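Local coordinates for protein glycoside Hydrolase (Bacteroides uniformis, PDB 5TA0) that probably hydrolyses the galactan backbone of agarose as a family 86 glycoside hydrolase, binding long neoagaro-oligosaccharides in the cleft of its alpha/beta barrel, at residues D305-E308 and Q309-I313; A532-Y535 and L536-I539; A262-K265 and Q266-D269; G177-I180 and K181-G185; I66-L69 and R70-L73. All coordinates share one frame; numbering follows the deposited sequence.

Contact 1 of 5, residues D305-E308 and Q309-I313; sequences DMIE and QYSMI
Ser311 and Ile307 make a local contact one helical turn apart inside helix 298-315, the connection of a beta-alpha-beta crossover from strand 277-285 to strand 321-326 of the parallel-stranded barrel. The Ile307 O atom is gripped twice by one residue: Ser311 N donates to it at 2.9 Å in the ordinary helical bond, and Ser311 OG adds a second bond at 2.7 Å. The two donors come from opposite faces of the carbonyl plane, with OG standing 37° above it. The first torsion of Ser311 (chi1 -61°) makes this possible, since it sets OG beside its own backbone N and turns the hydroxyl back along the helix. A small hydroxyl suits this buried spot, because its polarity is absorbed by the helix backbone and leaves Ser311 and Ile307 able to pack on Phe278 of the barrel strand.

The neighbouring turns are regular, with Gln309 N bonded to Asp305 O at 2.8 Å and Tyr310 N to Met306 O at 3.0 Å. Another face of the helix is ionic: Asp305 and Glu308 share Arg360 from the barrel side, while Lys529, Arg563 and the Tyr531 hydroxyl bind them from the beta-sandwich side and fasten the two together. Met312, with CG beside its own backbone N (chi1 -76°), brings CG to 3.5 Å from Glu308 O.

Contact 2 of 5, residues A532-Y535 and L536-I539; sequences ATDY and LKEI. With EDO (1,2-ethanediol), chain I.
Tyr535 carries CG between its backbone N and carbonyl carbon (chi1 88°), the crowded position, while Leu536 turns CG anti to its own N; with these torsions the two neighbouring side chains lie side by side and point the same way. Leu536 CB then sits over the centre of the tyrosine ring, 3.6 Å from the centroid and only 6° off the ring normal, a CH-pi contact. Farther along, Leu536 CD2 keeps level with the phenol end, 4.0 Å from Tyr535 OH. The ring is therefore covered on that face by aliphatic carbon, while its hydroxyl bonds to Trp260 NE1 of the barrel domain.

Consecutive residues of a regular strand would send their side chains to opposite faces. Here the pattern breaks because Leu536 has a positive phi and, together with Lys537, faces Val632 of strand 631-642: a G1 beta bulge in the beta-sandwich strand 523-538. Lys537, the second residue of the bulge, bends at its second torsion and folds back across Asp534 at about a right angle. Its NZ meets Asp534 OD2 at 2.8 Å in a salt bridge, approaching from 57° above the carboxylate plane; the bridge belongs to one of two modelled conformers of the lysine. A long flexible lysine suits this partly exposed place, where its CE also passes 3.5 Å from Tyr535 O. The other carboxylate oxygen, Asp534 OD1, accepts from Tyr535 N at 2.8 Å, which fixes the rotation of the aspartate. Upstream, Thr533 O takes a 2.9 Å hydrogen bond from O1 of a 1,2-ethanediol, probably a crystallisation additive.

Contact 3 of 5, residues A262-K265 and Q266-D269; sequences ARWK and QFID
Phe267 turns the CD2-CE2 edge of its ring onto a face of the Trp264 indole, in an edge-to-face pair with the planes at 83° and the centroid of the six-membered indole ring 5.2 Å from that of the phenyl. The closest atoms are Phe267 CD2 and Trp264 CZ3, 3.6 Å apart. At the indole edge, and in its plane, lies Ile268 CD1, 3.9 Å from Trp264 CE3, with the isoleucine crossing the tryptophan at about a right angle. Tyr245 also stacks on Trp264, and Thr247 OG1 accepts from its NE1, so a large ring with a single N-H suits this mostly apolar pocket between helix and barrel strands.

All of this belongs to the first turns of helix 264-271, which begins with Arg263 at the N-cap directly after helix 258-262. Arg263 O receives Phe267 N at 2.8 Å, and Trp264 O receives Ile268 N at 3.0 Å. The outer side of the same turns is polar. Lys265 and Asp269, one turn apart, form a salt bridge in which NZ meets the syn lone pair of Asp269 OD2 at 2.6 Å. Anti at its first torsion (chi1 -175°) and bent at its second and fourth, the lysine folds down along the helix to get there, although it has a second conformer. Tyr310 OH bonds both members of this pair, reaching Asp269 through OD1. Gln266 places its CG 3.4 Å from Ala262 O, and its NE2 bonds to Asn261 O of the preceding helix.

Contact 4 of 5, residues G177-I180 and K181-G185; sequences GRYI and KEYFG
The last turn of helix 170-183, on the beta-alpha-beta connection from strand 134-140 to strand 197-199 of the barrel, gathers three aromatic residues: Tyr179 meets Tyr183 one turn on and Phe184 just past the helix end. The two tyrosines point the same way with their rings inclined at 33° and centroids 5.9 Å apart, an oblique pair in which Tyr183 CB comes over a face of the Tyr179 ring. Phe184 crosses Tyr179 obliquely, bringing CE2 to 4.0 Å from Tyr179 CE1, while Tyr183 CD2 stands 3.5 Å above the centre of the phenylalanine ring. With CG beside its backbone N (chi1 -64°), Phe184 turns its ring edge back to the helix, CD2 lying 3.3 Å from Ile180 O and 4.0 Å from Ile180 CG2. Large flat rings suit this buried side, where Tyr179 packs on helices 86-94 and 107-123 and Tyr183 reserves its hydroxyl for Glu192.

On the more exposed side the charged ends of Arg178 and Glu182 do not meet directly; water 1 joins them, donating a hydrogen bond to Glu182 OE2 at 2.8 Å and accepting from Arg178 NH1 at 3.3 Å. Arg178 NE has its own salt bridge to Glu174. Lys194 NZ also serves Ile180 O, which Phe184 N bonds only weakly; that weak last bond, with Phe184 then leaving helical geometry, marks a helix C-terminus, here in the alpha/beta barrel.

Contact 5 of 5, residues I66-L69 and R70-L73; sequences IADL and RDDL
Asp68 OD1 accepts a hydrogen bond from Asp71 N at 3.1 Å, the side-chain cap at the start of helix 69-76, where Asp68 is the N-cap residue. With CG anti to its backbone N (chi1 -169°), the carboxylate swings over the first turn, and the N-H reaches OD1 from 62° above the carboxylate plane. Carbon packing goes with the bond: Asp68 CG rests 3.5 Å from Asp71 CB.

The first N-H groups of a helix have no carbonyl of a preceding helical turn to bond, so others must serve them. Arg70 N donates to water 3, at 3.1 Å, and that water in turn donates to Asp68 OD1, at 2.7 Å. Water 2 likewise links Asp68 OD1 with Arg70 NH1, but it stands too close to water 3 for both sites to be filled at once, so the two probably alternate. Asp72 N finds Asp68 O only weakly, at 3.4 Å, whereas Leu73 N meets Leu69 O at 2.9 Å in the first strong backbone bond.

The remaining charges have partners farther off. Arg70, extended from CG to NE, bonds Ile55 O and makes a salt bridge with Asp61; Asp71 pairs with Arg75, and Asp72 with Lys76 and the Tyr407 hydroxyl. Ile66 CD1 lies 3.8 Å from Asp72 OD1, screening one side of that carboxylate with aliphatic carbon. Three aspartates at the positive end of the helix would be expected to sit comfortably as anions, their charges eased by the helix dipole and the surrounding bases.

How the contacts relate
Contacts 1, 2 and 3 form one cluster at the junction of barrel and beta-sandwich, whereas contacts 4 and 5 lie on other barrel helices and touch none of them. Contact 1 is the hub and is buried: it bonds to contact 3 through a tyrosine hydroxyl, while Gln309 NE2 bonds Ala532 O and the Tyr310 ring meets Tyr535 of contact 2. Contact 2, a strand bulge, lies at the surface; contact 3 is half buried. The buried sides of contacts 3 and 4 rely on aromatic rings, contact 1 on a backbone-satisfied hydroxyl and a buried ionic network to the sandwich. Between their own two segments, contacts 2 and 3 pair charges directly, contacts 4 and 5 through water.

Contact 1 of 5, residues D305-E308 and Q309-I313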
# COMPACT_ATOMS: atom_id res chain seq x y z
N ASP A 305 3.93 -9.52 -6.60
CA ASP A 305 4.54 -10.18 -7.77
C ASP A 305 3.54 -10.98 -8.60
O ASP A 305 3.66 -11.01 -9.83
CB ASP A 305 5.71 -11.11 -7.36
CG ASP A 305 7.03 -10.36 -7.10
OD1 ASP A 305 7.05 -9.11 -7.10
OD2 ASP A 305 8.04 -11.05 -6.86
N MET A 306 2.57 -11.62 -7.97
CA MET A 306 1.62 -12.41 -8.71
C MET A 306 0.67 -11.56 -9.54
O MET A 306 0.40 -11.86 -10.69
CB MET A 306 0.85 -13.31 -7.74
CG MET A 306 0.16 -14.46 -8.43
SD MET A 306 -0.20 -15.83 -7.30
CE MET A 306 -0.54 -17.13 -8.50
N ILE A 307 0.21 -10.45 -8.95
CA ILE A 307 -0.62 -9.50 -9.71
C ILE A 307 0.18 -9.01 -10.94
O ILE A 307 -0.32 -9.03 -12.07
CB ILE A 307 -1.08 -8.32 -8.86
CG1 ILE A 307 -2.06 -8.79 -7.76
CG2 ILE A 307 -1.74 -7.27 -9.71
CD1 ILE A 307 -2.38 -7.70 -6.76
N GLU A 308 1.42 -8.59 -10.72
CA GLU A 308 2.23 -8.06 -11.83
C GLU A 308 2.51 -9.13 -12.89
O GLU A 308 2.36 -8.84 -14.09
CB GLU A 308 3.56 -7.54 -11.32
CG GLU A 308 3.44 -6.29 -10.47
CD GLU A 308 4.74 -5.88 -9.80
OE1 GLU A 308 4.69 -4.93 -8.97
OE2 GLU A 308 5.81 -6.52 -10.01
N GLN A 309 2.91 -10.32 -12.46
CA GLN A 309 3.26 -11.36 -13.43
C GLN A 309 2.07 -11.81 -14.27
O GLN A 309 2.21 -11.98 -15.49
CB GLN A 309 3.87 -12.57 -12.71
CG GLN A 309 4.14 -13.79 -13.59
CD GLN A 309 5.29 -13.59 -14.57
OE1 GLN A 309 6.45 -13.68 -14.21
NE2 GLN A 309 4.94 -13.31 -15.80
N TYR A 310 0.91 -12.00 -13.63
CA TYR A 310 -0.26 -12.42 -14.41
C TYR A 310 -0.78 -11.29 -15.29
O TYR A 310 -1.22 -11.52 -16.43
CB TYR A 310 -1.36 -13.08 -13.57
CG TYR A 310 -2.41 -13.67 -14.45
CD1 TYR A 310 -3.69 -13.13 -14.52
CD2 TYR A 310 -2.11 -14.70 -15.31
CE1 TYR A 310 -4.65 -13.63 -15.38
CE2 TYR A 310 -3.05 -15.23 -16.17
CZ TYR A 310 -4.31 -14.69 -16.21
OH TYR A 310 -5.25 -15.20 -17.08
N SER A 311 -0.69 -10.04 -14.81
CA SER A 311 -1.00 -8.91 -15.68
C SER A 311 -0.12 -8.90 -16.92
O SER A 311 -0.60 -8.68 -18.03
CB SER A 311 -0.87 -7.60 -14.91
OG SER A 311 -1.77 -7.55 -13.81
N MET A 312 1.17 -9.17 -16.74
CA MET A 312 2.04 -9.27 -17.93
C MET A 312 1.59 -10.38 -18.87
O MET A 312 1.48 -10.16 -20.06
CB MET A 312 3.50 -9.51 -17.50
CG MET A 312 4.16 -8.25 -16.98
SD MET A 312 4.46 -6.95 -18.21
CE MET A 312 5.68 -7.78 -19.22
N ILE A 313 1.30 -11.55 -18.34
CA ILE A 313 0.92 -12.69 -19.20
C ILE A 313 -0.39 -12.38 -19.97
O ILE A 313 -0.46 -12.55 -21.18
CB ILE A 313 0.78 -13.98 -18.38
CG1 ILE A 313 2.16 -14.47 -17.93
CG2 ILE A 313 0.02 -15.08 -19.14
CD1 ILE A 313 2.14 -15.46 -16.80

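Contact 2 of 5, residues A532-Y535 and L536-I539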
# COMPACT_ATOMS: atom_id res chain seq x y z
N ALA A 532 8.75 -13.65 -16.14
CA ALA A 532 8.86 -14.91 -16.88
C ALA A 532 7.74 -15.03 -17.91
O ALA A 532 6.73 -14.31 -17.90
CB ALA A 532 8.82 -16.07 -15.92
N THR A 533 7.90 -15.99 -18.82
CA THR A 533 6.89 -16.25 -19.81
C THR A 533 5.65 -16.96 -19.28
O THR A 533 4.63 -16.94 -19.92
CB THR A 533 7.42 -17.10 -20.98
OG1 THR A 533 7.86 -18.37 -20.49
CG2 THR A 533 8.61 -16.39 -21.67
N ASP A 534 5.76 -17.60 -18.12
CA ASP A 534 4.66 -18.36 -17.54
C ASP A 534 4.74 -18.27 -16.02
O ASP A 534 5.67 -17.69 -15.48
CB ASP A 534 4.76 -19.83 -18.02
CG ASP A 534 3.43 -20.55 -18.07
OD1 ASP A 534 2.42 -20.08 -17.51
OD2 ASP A 534 3.42 -21.63 -18.71
N TYR A 535 3.78 -18.89 -15.33
CA TYR A 535 3.67 -18.76 -13.89
C TYR A 535 2.86 -19.94 -13.33
O TYR A 535 2.36 -20.76 -14.10
CB TYR A 535 3.04 -17.39 -13.54
CG TYR A 535 1.53 -17.36 -13.49
CD1 TYR A 535 0.86 -16.77 -12.40
CD2 TYR A 535 0.75 -17.92 -14.51
CE1 TYR A 535 -0.53 -16.77 -12.34
CE2 TYR A 535 -0.63 -17.91 -14.46
CZ TYR A 535 -1.27 -17.33 -13.35
OH TYR A 535 -2.66 -17.34 -13.29
N LEU A 536 2.77 -20.01 -12.01
CA LEU A 536 1.83 -20.89 -11.28
C LEU A 536 1.93 -22.36 -11.69
O LEU A 536 1.05 -22.90 -12.37
CB LEU A 536 0.39 -20.36 -11.41
CG LEU A 536 -0.65 -21.03 -10.48
CD1 LEU A 536 -0.24 -21.03 -9.02
CD2 LEU A 536 -1.98 -20.33 -10.67
N LYS A 537 3.02 -22.99 -11.26
CA LYS A 537 3.31 -24.39 -11.63
C LYS A 537 3.30 -25.26 -10.38
O LYS A 537 3.86 -24.90 -9.34
CB LYS A 537 4.65 -24.48 -12.34
CG LYS A 537 4.75 -23.68 -13.64
CD LYS A 537 3.72 -24.10 -14.68
CE LYS A 537 3.82 -23.30 -15.97
NZ LYS A 537 2.68 -23.63 -16.88
N GLU A 538 2.65 -26.42 -10.48
CA GLU A 538 2.60 -27.40 -9.40
C GLU A 538 3.95 -28.08 -9.21
O GLU A 538 4.65 -28.39 -10.19
CB GLU A 538 1.57 -28.51 -9.71
CG GLU A 538 0.14 -28.06 -9.83
CD GLU A 538 -0.80 -29.14 -10.35
OE1 GLU A 538 -0.36 -30.30 -10.54
OE2 GLU A 538 -1.98 -28.82 -10.60
N ILE A 539 4.31 -28.29 -7.96
CA ILE A 539 5.58 -28.91 -7.57
C ILE A 539 5.40 -30.41 -7.34
O ILE A 539 4.64 -30.83 -6.47
CB ILE A 539 6.16 -28.27 -6.31
CG1 ILE A 539 6.47 -26.77 -6.54
CG2 ILE A 539 7.46 -28.99 -5.89
CD1 ILE A 539 6.62 -25.99 -5.25
C1 EDO I . 3.68 -14.28 -22.52
O1 EDO I . 3.91 -14.35 -21.12
C2 EDO I . 4.89 -13.66 -23.18
O2 EDO I . 6.08 -14.29 -22.72

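Contact 3 of 5, residues A262-K265 and Q266-D269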
# COMPACT_ATOMS: atom_id res chain seq x y z
N ALA A 262 -10.02 -18.15 -8.76
CA ALA A 262 -11.42 -17.71 -8.77
C ALA A 262 -11.62 -16.20 -8.71
O ALA A 262 -12.68 -15.71 -9.06
CB ALA A 262 -12.15 -18.35 -7.61
N ARG A 263 -10.60 -15.48 -8.22
CA ARG A 263 -10.75 -14.07 -7.86
C ARG A 263 -9.83 -13.19 -8.71
O ARG A 263 -10.23 -12.83 -9.82
CB ARG A 263 -10.61 -13.89 -6.35
CG ARG A 263 -11.66 -14.66 -5.58
CD ARG A 263 -11.55 -14.35 -4.12
NE ARG A 263 -12.43 -15.20 -3.34
CZ ARG A 263 -12.95 -14.88 -2.15
NH1 ARG A 263 -12.77 -13.69 -1.61
NH2 ARG A 263 -13.72 -15.77 -1.52
N TRP A 264 -8.63 -12.87 -8.25
CA TRP A 264 -7.75 -11.97 -9.03
C TRP A 264 -7.47 -12.43 -10.46
O TRP A 264 -7.44 -11.60 -11.38
CB TRP A 264 -6.45 -11.60 -8.26
CG TRP A 264 -6.65 -10.29 -7.53
CD1 TRP A 264 -7.08 -10.13 -6.25
CD2 TRP A 264 -6.56 -9.00 -8.10
NE1 TRP A 264 -7.20 -8.78 -5.96
CE2 TRP A 264 -6.90 -8.07 -7.09
CE3 TRP A 264 -6.16 -8.52 -9.36
CZ2 TRP A 264 -6.96 -6.71 -7.33
CZ3 TRP A 264 -6.20 -7.16 -9.58
CH2 TRP A 264 -6.58 -6.27 -8.56
N LYS A 265 -7.29 -13.74 -10.68
CA LYS A 265 -7.11 -14.22 -12.05
C LYS A 265 -8.31 -13.82 -12.92
O LYS A 265 -8.14 -13.31 -14.03
CB LYS A 265 -6.88 -15.74 -12.07
CG LYS A 265 -6.56 -16.32 -13.46
CD LYS A 265 -7.83 -16.95 -14.05
CE LYS A 265 -7.65 -17.98 -15.18
NZ LYS A 265 -7.20 -17.46 -16.48
N GLN A 266 -9.52 -14.09 -12.43
CA GLN A 266 -10.74 -13.76 -13.16
C GLN A 266 -10.95 -12.27 -13.31
O GLN A 266 -11.44 -11.83 -14.35
CB GLN A 266 -11.97 -14.39 -12.48
CG GLN A 266 -11.95 -15.90 -12.35
CD GLN A 266 -11.74 -16.63 -13.66
OE1 GLN A 266 -12.25 -16.22 -14.70
NE2 GLN A 266 -10.93 -17.67 -13.62
N PHE A 267 -10.61 -11.48 -12.28
CA PHE A 267 -10.77 -10.05 -12.39
C PHE A 267 -9.87 -9.47 -13.50
O PHE A 267 -10.31 -8.68 -14.33
CB PHE A 267 -10.47 -9.35 -11.07
CG PHE A 267 -10.60 -7.86 -11.13
CD1 PHE A 267 -11.81 -7.24 -11.36
CD2 PHE A 267 -9.49 -7.05 -10.93
CE1 PHE A 267 -11.93 -5.85 -11.38
CE2 PHE A 267 -9.60 -5.67 -10.97
CZ PHE A 267 -10.80 -5.07 -11.19
N ILE A 268 -8.62 -9.94 -13.55
CA ILE A 268 -7.72 -9.52 -14.61
C ILE A 268 -8.28 -9.96 -15.97
O ILE A 268 -8.27 -9.15 -16.91
CB ILE A 268 -6.28 -10.04 -14.35
CG1 ILE A 268 -5.70 -9.29 -13.12
CG2 ILE A 268 -5.39 -9.93 -15.57
CD1 ILE A 268 -4.43 -9.89 -12.56
N ASP A 269 -8.76 -11.21 -16.06
CA ASP A 269 -9.28 -11.71 -17.33
C ASP A 269 -10.53 -10.98 -17.81
O ASP A 269 -10.71 -10.78 -19.00
CB ASP A 269 -9.62 -13.19 -17.23
CG ASP A 269 -8.40 -14.09 -17.13
OD1 ASP A 269 -7.25 -13.63 -17.31
OD2 ASP A 269 -8.59 -15.29 -16.86

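Contact 4 of 5, residues G177-I180 and K181-G185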
# COMPACT_ATOMS: atom_id res chain seq x y z
N GLY A 177 -21.14 8.35 -12.16
CA GLY A 177 -20.68 9.33 -13.16
C GLY A 177 -21.36 10.69 -12.98
O GLY A 177 -20.70 11.72 -13.05
N ARG A 178 -22.66 10.70 -12.74
CA ARG A 178 -23.38 11.97 -12.54
C ARG A 178 -22.91 12.65 -11.27
O ARG A 178 -22.73 13.85 -11.23
CB ARG A 178 -24.88 11.78 -12.52
CG ARG A 178 -25.51 11.45 -13.86
CD ARG A 178 -27.01 11.38 -13.69
NE ARG A 178 -27.68 11.17 -14.97
CZ ARG A 178 -27.86 12.11 -15.88
NH1 ARG A 178 -27.50 13.35 -15.65
NH2 ARG A 178 -28.43 11.77 -17.05
N TYR A 179 -22.71 11.88 -10.20
CA TYR A 179 -22.24 12.46 -8.95
C TYR A 179 -20.94 13.23 -9.18
O TYR A 179 -20.79 14.39 -8.72
CB TYR A 179 -21.99 11.34 -7.91
CG TYR A 179 -21.47 11.86 -6.59
CD1 TYR A 179 -20.10 12.00 -6.38
CD2 TYR A 179 -22.34 12.26 -5.60
CE1 TYR A 179 -19.61 12.54 -5.20
CE2 TYR A 179 -21.87 12.76 -4.39
CZ TYR A 179 -20.51 12.91 -4.20
OH TYR A 179 -20.02 13.42 -3.03
N ILE A 180 -19.99 12.60 -9.83
CA ILE A 180 -18.67 13.20 -10.07
C ILE A 180 -18.85 14.48 -10.89
O ILE A 180 -18.31 15.54 -10.54
CB ILE A 180 -17.70 12.21 -10.75
CG1 ILE A 180 -17.39 11.01 -9.85
CG2 ILE A 180 -16.41 12.89 -11.17
CD1 ILE A 180 -16.94 9.79 -10.62
N LYS A 181 -19.65 14.40 -11.95
CA LYS A 181 -19.85 15.55 -12.84
C LYS A 181 -20.53 16.72 -12.14
O LYS A 181 -20.19 17.88 -12.39
CB LYS A 181 -20.69 15.08 -14.01
CG LYS A 181 -21.00 16.18 -15.03
CD LYS A 181 -21.74 15.58 -16.22
CE LYS A 181 -22.16 16.64 -17.26
NZ LYS A 181 -23.25 17.53 -16.80
N GLU A 182 -21.51 16.43 -11.28
CA GLU A 182 -22.35 17.46 -10.65
C GLU A 182 -21.68 18.09 -9.43
O GLU A 182 -21.77 19.31 -9.23
CB GLU A 182 -23.71 16.88 -10.22
CG GLU A 182 -24.61 16.34 -11.34
CD GLU A 182 -25.26 17.39 -12.21
OE1 GLU A 182 -25.01 18.60 -12.05
OE2 GLU A 182 -26.05 16.94 -13.08
N TYR A 183 -21.00 17.31 -8.62
CA TYR A 183 -20.45 17.83 -7.38
C TYR A 183 -19.11 18.57 -7.57
O TYR A 183 -18.93 19.66 -7.03
CB TYR A 183 -20.27 16.70 -6.35
CG TYR A 183 -19.52 17.19 -5.12
CD1 TYR A 183 -20.04 18.22 -4.35
CD2 TYR A 183 -18.26 16.70 -4.80
CE1 TYR A 183 -19.34 18.73 -3.27
CE2 TYR A 183 -17.55 17.19 -3.71
CZ TYR A 183 -18.10 18.22 -2.95
OH TYR A 183 -17.41 18.78 -1.90
N PHE A 184 -18.17 18.00 -8.31
CA PHE A 184 -16.78 18.54 -8.35
C PHE A 184 -16.65 19.70 -9.33
O PHE A 184 -17.33 19.74 -10.35
CB PHE A 184 -15.78 17.44 -8.69
CG PHE A 184 -15.69 16.34 -7.64
CD1 PHE A 184 -14.96 16.51 -6.48
CD2 PHE A 184 -16.40 15.15 -7.82
CE1 PHE A 184 -14.90 15.50 -5.53
CE2 PHE A 184 -16.37 14.16 -6.87
CZ PHE A 184 -15.60 14.32 -5.73
N GLY A 185 -15.74 20.60 -9.02
CA GLY A 185 -15.36 21.69 -9.92
C GLY A 185 -13.89 21.65 -10.21
O GLY A 185 -13.32 20.60 -10.42
O HOH W 1 -27.59 14.64 -12.64

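Contact 5 of 5, residues I66-L69 and R70-L73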
# COMPACT_ATOMS: atom_id res chain seq x y z
N ILE A 66 -5.29 21.95 19.65
CA ILE A 66 -4.62 22.82 18.68
C ILE A 66 -5.68 23.59 17.87
O ILE A 66 -6.56 23.00 17.22
CB ILE A 66 -3.66 22.02 17.76
CG1 ILE A 66 -2.56 21.34 18.60
CG2 ILE A 66 -3.04 22.94 16.72
CD1 ILE A 66 -1.65 20.45 17.80
N ALA A 67 -5.59 24.93 17.91
CA ALA A 67 -6.60 25.79 17.32
C ALA A 67 -6.59 25.70 15.79
O ALA A 67 -7.65 25.57 15.18
CB ALA A 67 -6.39 27.23 17.74
N ASP A 68 -5.39 25.75 15.21
CA ASP A 68 -5.23 25.58 13.76
C ASP A 68 -4.55 24.24 13.51
O ASP A 68 -3.34 24.15 13.29
CB ASP A 68 -4.48 26.74 13.11
CG ASP A 68 -4.55 26.71 11.59
OD1 ASP A 68 -4.96 25.67 11.02
OD2 ASP A 68 -4.20 27.72 10.94
N LEU A 69 -5.37 23.19 13.51
CA LEU A 69 -4.87 21.84 13.39
C LEU A 69 -4.38 21.52 11.96
O LEU A 69 -3.41 20.78 11.79
CB LEU A 69 -5.90 20.83 13.86
CG LEU A 69 -5.43 19.38 13.91
CD1 LEU A 69 -4.32 19.16 14.93
CD2 LEU A 69 -6.61 18.49 14.22
N ARG A 70 -5.04 22.07 10.94
CA ARG A 70 -4.52 21.91 9.57
C ARG A 70 -3.09 22.43 9.44
O ARG A 70 -2.24 21.82 8.79
CB ARG A 70 -5.38 22.62 8.53
CG ARG A 70 -6.73 22.01 8.30
CD ARG A 70 -7.46 22.74 7.18
NE ARG A 70 -8.86 22.31 7.10
CZ ARG A 70 -9.85 22.71 7.89
NH1 ARG A 70 -9.61 23.62 8.84
NH2 ARG A 70 -11.07 22.23 7.74
N ASP A 71 -2.81 23.60 10.02
CA ASP A 71 -1.47 24.16 9.93
C ASP A 71 -0.43 23.26 10.59
O ASP A 71 0.71 23.15 10.12
CB ASP A 71 -1.40 25.56 10.53
CG ASP A 71 -0.05 26.21 10.33
OD1 ASP A 71 0.32 26.45 9.17
OD2 ASP A 71 0.68 26.39 11.32
N ASP A 72 -0.81 22.64 11.69
CA ASP A 72 0.11 21.77 12.41
C ASP A 72 0.32 20.43 11.67
O ASP A 72 1.44 20.04 11.34
CB ASP A 72 -0.36 21.55 13.84
CG ASP A 72 0.77 21.03 14.74
OD1 ASP A 72 0.81 19.82 15.02
OD2 ASP A 72 1.63 21.85 15.16
N LEU A 73 -0.77 19.76 11.34
CA LEU A 73 -0.64 18.42 10.77
C LEU A 73 -0.29 18.44 9.29
O LEU A 73 0.65 17.77 8.86
CB LEU A 73 -1.91 17.64 11.02
CG LEU A 73 -1.93 16.17 10.58
CD1 LEU A 73 -0.68 15.38 10.95
CD2 LEU A 73 -3.19 15.50 11.13
O HOH W 2 -7.24 25.54 9.16
O HOH W 3 -7.20 24.25 10.80